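Long-range contact in tryptophan--tRNA ligase (Mycoplasma pneumoniae, PDB 2YY5), which probably catalyses the ATP-dependent attachment of tryptophan to tRNA(Trp) as a homodimeric class I aminoacyl-tRNA synthetase: residues 171-179 with 334-342. The protein carries 1 engineered substitution. Residues are numbered along the deposited sequence; the frame is centred on the assembly and turned at random.
Sequences IQKKFKLKL and ALFYDGFGL
The rings of F175 and F340 stack face to face where the C-terminal ends of helices 158-175 and 311-340 meet, their centroids 4.0 Å apart and their planes 12° from parallel. F175 is sandwiched, with the aliphatic CG of K174 over its other face. I171 comes to the edge of the F340 ring, its CD1 lying 3.8 Å from F340 CZ. F175 CG stands anti to its carbonyl carbon (chi1 -54°), a setting that lays the ring flat against F340.

Beyond the positive-phi turn at K176, the chain brings L177 against helix 311-340. Its two methyls divide the work: CD2 makes a CH-pi contact over the face of F336, 3.7 Å from the ring centroid and 13° off the normal, while CD1 lies 3.9 Å from G339 CA. L179 adds CD1, 3.9 Å from F336 CE2.

M92 and M96 of helix 87-98 touch F336 and I171, and F52 of the second subunit packs on F340, placing the cluster beside the dimer interface. With aromatic and aliphatic groups carrying the contact, cohesion between the C-terminal helix and the catalytic domain here probably rests mainly on dispersion and desolvation.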
loop_
_atom_site.group_PDB
_atom_site.type_symbol
_atom_site.label_atom_id
_atom_site.label_comp_id
_atom_site.label_asym_id
_atom_site.label_seq_id
_atom_site.Cartn_x
_atom_site.Cartn_y
_atom_site.Cartn_z
ATOM N N ILE B 171 5.673 9.360 13.563
ATOM C CA ILE B 171 5.928 7.975 13.995
ATOM C C ILE B 171 6.755 7.933 15.291
ATOM O O ILE B 171 6.476 7.162 16.216
ATOM C CB ILE B 171 6.718 7.179 12.905
ATOM C CG1 ILE B 171 5.922 7.110 11.596
ATOM C CG2 ILE B 171 7.064 5.785 13.411
ATOM C CD1 ILE B 171 4.625 6.376 11.700
ATOM N N GLN B 172 7.783 8.769 15.340
ATOM C CA GLN B 172 8.675 8.858 16.489
ATOM C C GLN B 172 7.934 9.312 17.743
ATOM O O GLN B 172 8.123 8.768 18.829
ATOM C CB GLN B 172 9.796 9.840 16.146
ATOM C CG GLN B 172 10.818 10.108 17.212
ATOM C CD GLN B 172 12.008 10.863 16.641
ATOM O OE1 GLN B 172 11.868 11.978 16.128
ATOM N NE2 GLN B 172 13.187 10.250 16.715
ATOM N N LYS B 173 7.085 10.314 17.587
ATOM C CA LYS B 173 6.342 10.843 18.714
ATOM C C LYS B 173 5.389 9.799 19.278
ATOM O O LYS B 173 5.443 9.494 20.463
ATOM C CB LYS B 173 5.569 12.097 18.283
ATOM C CG LYS B 173 5.108 13.005 19.420
ATOM C CD LYS B 173 4.680 14.348 18.851
ATOM C CE LYS B 173 4.415 15.403 19.925
ATOM N NZ LYS B 173 3.298 15.044 20.832
ATOM N N LYS B 174 4.542 9.235 18.420
ATOM C CA LYS B 174 3.561 8.247 18.846
ATOM C C LYS B 174 4.078 6.881 19.264
ATOM O O LYS B 174 3.635 6.339 20.281
ATOM C CB LYS B 174 2.505 8.037 17.766
ATOM C CG LYS B 174 1.533 6.916 18.120
ATOM C CD LYS B 174 0.425 6.767 17.116
ATOM C CE LYS B 174 -0.485 5.622 17.511
ATOM N NZ LYS B 174 -0.941 5.748 18.920
ATOM N N PHE B 175 4.994 6.309 18.491
ATOM C CA PHE B 175 5.502 4.978 18.819
ATOM C C PHE B 175 6.829 4.968 19.573
ATOM O O PHE B 175 7.336 3.903 19.922
ATOM C CB PHE B 175 5.610 4.126 17.546
ATOM C CG PHE B 175 4.328 4.044 16.761
ATOM C CD1 PHE B 175 4.051 4.966 15.754
ATOM C CD2 PHE B 175 3.386 3.052 17.039
ATOM C CE1 PHE B 175 2.849 4.904 15.029
ATOM C CE2 PHE B 175 2.183 2.981 16.322
ATOM C CZ PHE B 175 1.915 3.910 15.314
ATOM N N LYS B 176 7.376 6.150 19.839
ATOM C CA LYS B 176 8.638 6.271 20.566
ATOM C C LYS B 176 9.665 5.362 19.915
ATOM O O LYS B 176 10.416 4.655 20.587
ATOM C CB LYS B 176 8.454 5.881 22.037
ATOM C CG LYS B 176 7.366 6.676 22.766
ATOM C CD LYS B 176 7.521 8.182 22.554
ATOM C CE LYS B 176 6.542 8.986 23.401
ATOM N NZ LYS B 176 6.544 10.435 23.040
ATOM N N LEU B 177 9.671 5.398 18.590
ATOM C CA LEU B 177 10.569 4.602 17.778
ATOM C C LEU B 177 11.823 5.428 17.498
ATOM O O LEU B 177 11.725 6.570 17.069
ATOM C CB LEU B 177 9.851 4.255 16.474
ATOM C CG LEU B 177 10.066 2.912 15.782
ATOM C CD1 LEU B 177 10.038 1.778 16.790
ATOM C CD2 LEU B 177 8.971 2.726 14.738
ATOM N N LYS B 178 12.999 4.862 17.763
ATOM C CA LYS B 178 14.256 5.575 17.514
ATOM C C LYS B 178 14.477 5.717 16.009
ATOM O O LYS B 178 14.745 4.732 15.309
ATOM C CB LYS B 178 15.459 4.827 18.110
ATOM C CG LYS B 178 15.468 4.656 19.625
ATOM C CD LYS B 178 14.538 3.535 20.075
ATOM C CE LYS B 178 15.020 2.926 21.386
ATOM N NZ LYS B 178 16.396 2.359 21.243
ATOM N N LEU B 179 14.364 6.944 15.513
ATOM C CA LEU B 179 14.557 7.195 14.096
ATOM C C LEU B 179 15.588 8.275 13.844
ATOM O O LEU B 179 16.047 8.960 14.756
ATOM C CB LEU B 179 13.233 7.597 13.430
ATOM C CG LEU B 179 12.389 6.497 12.787
ATOM C CD1 LEU B 179 12.038 5.443 13.817
ATOM C CD2 LEU B 179 11.127 7.093 12.189
ATOM N N ALA B 334 11.602 -4.750 10.925
ATOM C CA ALA B 334 11.429 -5.546 12.131
ATOM C C ALA B 334 11.300 -4.642 13.357
ATOM O O ALA B 334 10.468 -4.872 14.239
ATOM C CB ALA B 334 12.607 -6.492 12.297
ATOM N N LEU B 335 12.125 -3.606 13.406
ATOM C CA LEU B 335 12.075 -2.692 14.525
ATOM C C LEU B 335 10.761 -1.920 14.521
ATOM O O LEU B 335 10.195 -1.655 15.583
ATOM C CB LEU B 335 13.293 -1.756 14.489
ATOM C CG LEU B 335 14.623 -2.346 15.011
ATOM C CD1 LEU B 335 14.530 -3.868 15.190
ATOM C CD2 LEU B 335 15.748 -1.990 14.049
ATOM N N PHE B 336 10.268 -1.565 13.332
ATOM C CA PHE B 336 8.997 -0.852 13.241
ATOM C C PHE B 336 7.875 -1.771 13.697
ATOM O O PHE B 336 6.923 -1.331 14.352
ATOM C CB PHE B 336 8.708 -0.397 11.810
ATOM C CG PHE B 336 9.253 0.963 11.483
ATOM C CD1 PHE B 336 8.448 1.915 10.867
ATOM C CD2 PHE B 336 10.583 1.285 11.766
ATOM C CE1 PHE B 336 8.959 3.170 10.530
ATOM C CE2 PHE B 336 11.103 2.532 11.434
ATOM C CZ PHE B 336 10.287 3.478 10.812
ATOM N N TYR B 337 7.991 -3.049 13.344
ATOM C CA TYR B 337 6.987 -4.024 13.731
ATOM C C TYR B 337 6.895 -4.032 15.243
ATOM O O TYR B 337 5.801 -4.049 15.797
ATOM C CB TYR B 337 7.344 -5.419 13.205
ATOM C CG TYR B 337 6.552 -5.811 11.974
ATOM C CD1 TYR B 337 6.418 -4.929 10.897
ATOM C CD2 TYR B 337 5.934 -7.056 11.882
ATOM C CE1 TYR B 337 5.686 -5.277 9.765
ATOM C CE2 TYR B 337 5.201 -7.412 10.748
ATOM C CZ TYR B 337 5.084 -6.515 9.696
ATOM O OH TYR B 337 4.369 -6.855 8.573
ATOM N N ASP B 338 8.042 -4.009 15.913
ATOM C CA ASP B 338 8.031 -4.003 17.370
ATOM C C ASP B 338 7.274 -2.798 17.886
ATOM O O ASP B 338 6.371 -2.938 18.709
ATOM C CB ASP B 338 9.445 -3.978 17.934
ATOM C CG ASP B 338 9.999 -5.360 18.156
ATOM O OD1 ASP B 338 10.616 -5.911 17.221
ATOM O OD2 ASP B 338 9.800 -5.899 19.268
ATOM N N GLY B 339 7.647 -1.620 17.389
ATOM C CA GLY B 339 7.003 -0.384 17.799
ATOM C C GLY B 339 5.521 -0.302 17.483
ATOM O O GLY B 339 4.752 0.255 18.263
ATOM N N PHE B 340 5.119 -0.854 16.341
ATOM C CA PHE B 340 3.720 -0.845 15.928
ATOM C C PHE B 340 2.880 -1.927 16.610
ATOM O O PHE B 340 1.662 -1.779 16.767
ATOM C CB PHE B 340 3.629 -1.005 14.406
ATOM C CG PHE B 340 3.806 0.281 13.652
ATOM C CD1 PHE B 340 5.008 0.980 13.714
ATOM C CD2 PHE B 340 2.759 0.806 12.898
ATOM C CE1 PHE B 340 5.165 2.180 13.041
ATOM C CE2 PHE B 340 2.906 2.005 12.222
ATOM C CZ PHE B 340 4.113 2.697 12.295
ATOM N N GLY B 341 3.532 -3.014 17.011
ATOM C CA GLY B 341 2.822 -4.105 17.659
ATOM C C GLY B 341 2.322 -5.136 16.664
ATOM O O GLY B 341 1.432 -5.927 16.983
ATOM N N LEU B 342 2.896 -5.120 15.462
ATOM C CA LEU B 342 2.533 -6.037 14.377
ATOM C C LEU B 342 3.328 -7.344 14.416
ATOM O O LEU B 342 4.316 -7.446 15.132
ATOM C CB LEU B 342 2.749 -5.348 13.020
ATOM C CG LEU B 342 1.606 -4.560 12.342
ATOM C CD1 LEU B 342 0.393 -4.456 13.245
ATOM C CD2 LEU B 342 2.101 -3.176 11.948
#